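Local coordinates for protein peptide chain release factor subunit 1 (Methanosarcina mazei, PDB 3IR9) that probably directs termination of translation at the stop codons UAA, UAG and UGA as one subunit of a heterodimeric release factor, here represented by its C-terminal domain, at residues D64-E70 and A134-S140. Residues are numbered along the deposited sequence; the frame is centred on the assembly and turned at random.
Sequences DVLLLSE and AKVVFVS
The backbones of Leu-66 and Leu-68 bond to Lys-135, Val-137 and Val-139, joining strands 63-69 and 135-139 in parallel within the mixed four-stranded sheet of eRF1 domain 3; the connection between them includes the zinc-bearing antiparallel sheet and helix 121-131. Strand 135-139 lies at the sheet's outer edge within the chain; strand 63-69 pairs along its own far edge with 156-160, antiparallel, where Asp-64 and Val-65 both face Ile-159 in a classic beta bulge.

Six backbone hydrogen bonds run along the pair. Leu-66 bonds to both Lys-135 and Val-137 across the pair: its N gives a nearly straight bond to Lys-135 O (2.8 Å, 171° at the hydrogen), and its O accepts Val-137 N at 3.0 Å. The bond from Leu-68 N to Val-137 O, 3.3 Å, is weak, and Glu-70 N meets Val-139 O from above the carbonyl plane.

Apolar side chains divide between the two faces. Val-65 CG1 and Val-137 CG2 approach to 4.4 Å on the face that also packs against helix 10-41 and Tyr-4 of the second subunit. On the other, Leu-66 rests on helix 121-131, while Leu-68 CD1 comes obliquely to Phe-138 CE1 at 4.2 Å, the two side chains running alongside.

Asp-64 and Lys-135 lie side by side: Lys-135, bent at chi3 (-103°) and chi4, brings NZ to 4.0 Å from Asp-64 OD1, a long salt bridge.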
ATOM      1  N   ASP A  64       9.327  -7.601  27.896  1.00 52.89           N
ATOM      2  CA  ASP A  64      10.061  -8.559  27.087  1.00 45.44           C
ATOM      3  C   ASP A  64       9.694  -8.403  25.618  1.00 80.66           C
ATOM      4  O   ASP A  64      10.578  -8.299  24.764  1.00 48.04           O
ATOM      5  CB  ASP A  64       9.775  -9.990  27.545  1.00127.34           C
ATOM      6  CG  ASP A  64      10.648 -11.008  26.841  1.00 99.09           C
ATOM      7  OD1 ASP A  64      11.756 -10.628  26.396  1.00 50.61           O
ATOM      8  OD2 ASP A  64      10.227 -12.180  26.735  1.00 85.83           O
ATOM      9  N   VAL A  65       8.389  -8.387  25.338  1.00129.99           N
ATOM     10  CA  VAL A  65       7.866  -8.226  23.979  1.00 39.18           C
ATOM     11  C   VAL A  65       6.816  -7.112  23.901  1.00 44.75           C
ATOM     12  O   VAL A  65       5.861  -7.095  24.677  1.00 71.24           O
ATOM     13  CB  VAL A  65       7.213  -9.525  23.460  1.00 93.01           C
ATOM     14  CG1 VAL A  65       6.699  -9.324  22.048  1.00 44.15           C
ATOM     15  CG2 VAL A  65       8.192 -10.686  23.511  1.00 66.62           C
ATOM     16  N   LEU A  66       6.994  -6.189  22.956  1.00 59.07           N
ATOM     17  CA  LEU A  66       6.064  -5.073  22.774  1.00 46.34           C
ATOM     18  C   LEU A  66       5.211  -5.236  21.517  1.00 50.85           C
ATOM     19  O   LEU A  66       5.734  -5.492  20.435  1.00 69.35           O
ATOM     20  CB  LEU A  66       6.830  -3.751  22.710  1.00 52.04           C
ATOM     21  CG  LEU A  66       6.040  -2.481  22.388  1.00 48.06           C
ATOM     22  CD1 LEU A  66       4.991  -2.174  23.464  1.00 35.37           C
ATOM     23  CD2 LEU A  66       7.000  -1.313  22.201  1.00 34.25           C
ATOM     24  N   LEU A  67       3.897  -5.082  21.662  1.00 51.21           N
ATOM     25  CA  LEU A  67       2.983  -5.229  20.530  1.00 39.96           C
ATOM     26  C   LEU A  67       2.236  -3.933  20.186  1.00 33.06           C
ATOM     27  O   LEU A  67       1.562  -3.345  21.031  1.00 63.13           O
ATOM     28  CB  LEU A  67       1.994  -6.376  20.773  1.00 59.13           C
ATOM     29  CG  LEU A  67       2.615  -7.759  21.003  1.00 70.09           C
ATOM     30  CD1 LEU A  67       2.740  -8.064  22.489  1.00 60.09           C
ATOM     31  CD2 LEU A  67       1.799  -8.842  20.322  1.00 45.51           C
ATOM     32  N   LEU A  68       2.368  -3.502  18.932  1.00 78.96           N
ATOM     33  CA  LEU A  68       1.735  -2.280  18.432  1.00 52.61           C
ATOM     34  C   LEU A  68       0.956  -2.577  17.141  1.00 63.04           C
ATOM     35  O   LEU A  68       1.476  -3.232  16.239  1.00 81.90           O
ATOM     36  CB  LEU A  68       2.799  -1.201  18.172  1.00 57.80           C
ATOM     37  CG  LEU A  68       3.902  -0.997  19.225  1.00 45.63           C
ATOM     38  CD1 LEU A  68       4.900   0.069  18.801  1.00 52.11           C
ATOM     39  CD2 LEU A  68       3.309  -0.651  20.584  1.00149.71           C
ATOM     40  N   SER A  69      -0.289  -2.113  17.051  1.00 64.56           N
ATOM     41  CA  SER A  69      -1.076  -2.324  15.834  1.00 83.20           C
ATOM     42  C   SER A  69      -0.559  -1.444  14.703  1.00 57.53           C
ATOM     43  O   SER A  69      -0.005  -0.373  14.939  1.00 99.74           O
ATOM     44  CB  SER A  69      -2.567  -2.055  16.067  1.00 73.93           C
ATOM     45  OG  SER A  69      -3.348  -2.490  14.963  1.00 63.30           O
ATOM     46  N   GLU A  70      -0.748  -1.905  13.474  1.00121.80           N
ATOM     47  CA  GLU A  70      -0.325  -1.156  12.300  1.00 93.03           C
ATOM     48  C   GLU A  70      -1.305  -0.004  12.056  1.00 45.57           C
ATOM     49  O   GLU A  70      -1.229   0.688  11.042  1.00 97.69           O
ATOM     50  CB  GLU A  70      -0.273  -2.096  11.090  1.00126.23           C
ATOM     51  CG  GLU A  70       0.624  -1.661   9.938  1.00149.99           C
ATOM     52  CD  GLU A  70       0.747  -2.742   8.869  1.00141.49           C
ATOM     53  OE1 GLU A  70       1.266  -3.834   9.181  1.00118.99           O
ATOM     54  OE2 GLU A  70       0.320  -2.504   7.719  1.00 77.11           O
ATOM     55  N   ALA A 134      13.723  -4.578  25.011  1.00 63.16           N
ATOM     56  CA  ALA A 134      12.453  -5.184  24.654  1.00 57.37           C
ATOM     57  C   ALA A 134      12.453  -5.483  23.156  1.00 90.55           C
ATOM     58  O   ALA A 134      13.048  -4.742  22.365  1.00 53.37           O
ATOM     59  CB  ALA A 134      11.289  -4.261  25.023  1.00 44.18           C
ATOM     60  N   LYS A 135      11.803  -6.580  22.780  1.00 61.10           N
ATOM     61  CA  LYS A 135      11.610  -6.923  21.373  1.00 65.13           C
ATOM     62  C   LYS A 135      10.394  -6.178  20.799  1.00 69.59           C
ATOM     63  O   LYS A 135       9.321  -6.158  21.406  1.00 67.64           O
ATOM     64  CB  LYS A 135      11.464  -8.444  21.199  1.00 70.38           C
ATOM     65  CG  LYS A 135      12.765  -9.234  21.396  1.00183.55           C
ATOM     66  CD  LYS A 135      12.565 -10.743  21.213  1.00127.84           C
ATOM     67  CE  LYS A 135      12.512 -11.481  22.544  1.00 66.17           C
ATOM     68  NZ  LYS A 135      13.859 -11.592  23.180  1.00 76.50           N
ATOM     69  N   VAL A 136      10.570  -5.562  19.632  1.00127.56           N
ATOM     70  CA  VAL A 136       9.514  -4.753  19.021  1.00 86.58           C
ATOM     71  C   VAL A 136       8.828  -5.463  17.844  1.00 62.86           C
ATOM     72  O   VAL A 136       9.453  -5.712  16.810  1.00 45.79           O
ATOM     73  CB  VAL A 136      10.056  -3.386  18.547  1.00138.95           C
ATOM     74  CG1 VAL A 136       8.907  -2.416  18.311  1.00 75.02           C
ATOM     75  CG2 VAL A 136      11.034  -2.816  19.567  1.00103.25           C
ATOM     76  N   VAL A 137       7.544  -5.778  18.019  1.00 40.34           N
ATOM     77  CA  VAL A 137       6.734  -6.449  16.999  1.00 56.15           C
ATOM     78  C   VAL A 137       5.553  -5.587  16.541  1.00143.58           C
ATOM     79  O   VAL A 137       4.868  -4.975  17.361  1.00 64.14           O
ATOM     80  CB  VAL A 137       6.158  -7.780  17.522  1.00 47.32           C
ATOM     81  CG1 VAL A 137       5.075  -8.292  16.580  1.00 67.45           C
ATOM     82  CG2 VAL A 137       7.261  -8.810  17.699  1.00 53.07           C
ATOM     83  N   PHE A 138       5.310  -5.554  15.232  1.00102.79           N
ATOM     84  CA  PHE A 138       4.180  -4.810  14.681  1.00 71.59           C
ATOM     85  C   PHE A 138       3.082  -5.756  14.215  1.00 48.43           C
ATOM     86  O   PHE A 138       3.351  -6.912  13.894  1.00146.72           O
ATOM     87  CB  PHE A 138       4.635  -3.908  13.538  1.00 61.39           C
ATOM     88  CG  PHE A 138       5.624  -2.856  13.958  1.00 84.55           C
ATOM     89  CD1 PHE A 138       5.191  -1.640  14.466  1.00106.52           C
ATOM     90  CD2 PHE A 138       6.986  -3.085  13.848  1.00 43.33           C
ATOM     91  CE1 PHE A 138       6.105  -0.665  14.856  1.00 45.17           C
ATOM     92  CE2 PHE A 138       7.905  -2.119  14.235  1.00105.34           C
ATOM     93  CZ  PHE A 138       7.463  -0.908  14.740  1.00 64.57           C
ATOM     94  N   VAL A 139       1.846  -5.271  14.184  1.00 54.23           N
ATOM     95  CA  VAL A 139       0.723  -6.134  13.852  1.00 45.48           C
ATOM     96  C   VAL A 139      -0.254  -5.470  12.887  1.00 96.90           C
ATOM     97  O   VAL A 139      -1.035  -4.604  13.279  1.00109.92           O
ATOM     98  CB  VAL A 139      -0.031  -6.594  15.115  1.00 70.67           C
ATOM     99  CG1 VAL A 139      -1.234  -7.405  14.727  1.00 62.96           C
ATOM    100  CG2 VAL A 139       0.878  -7.411  16.016  1.00 45.95           C
ATOM    101  N   SER A 140      -0.207  -5.887  11.624  1.00151.45           N
ATOM    102  CA  SER A 140      -1.124  -5.368  10.622  1.00 95.38           C
ATOM    103  C   SER A 140      -2.546  -5.635  11.072  1.00 44.59           C
ATOM    104  O   SER A 140      -2.813  -6.596  11.791  1.00 62.70           O
ATOM    105  CB  SER A 140      -0.890  -6.028   9.265  1.00 92.33           C
ATOM    106  OG  SER A 140      -1.580  -7.262   9.191  1.00 66.38           O
TER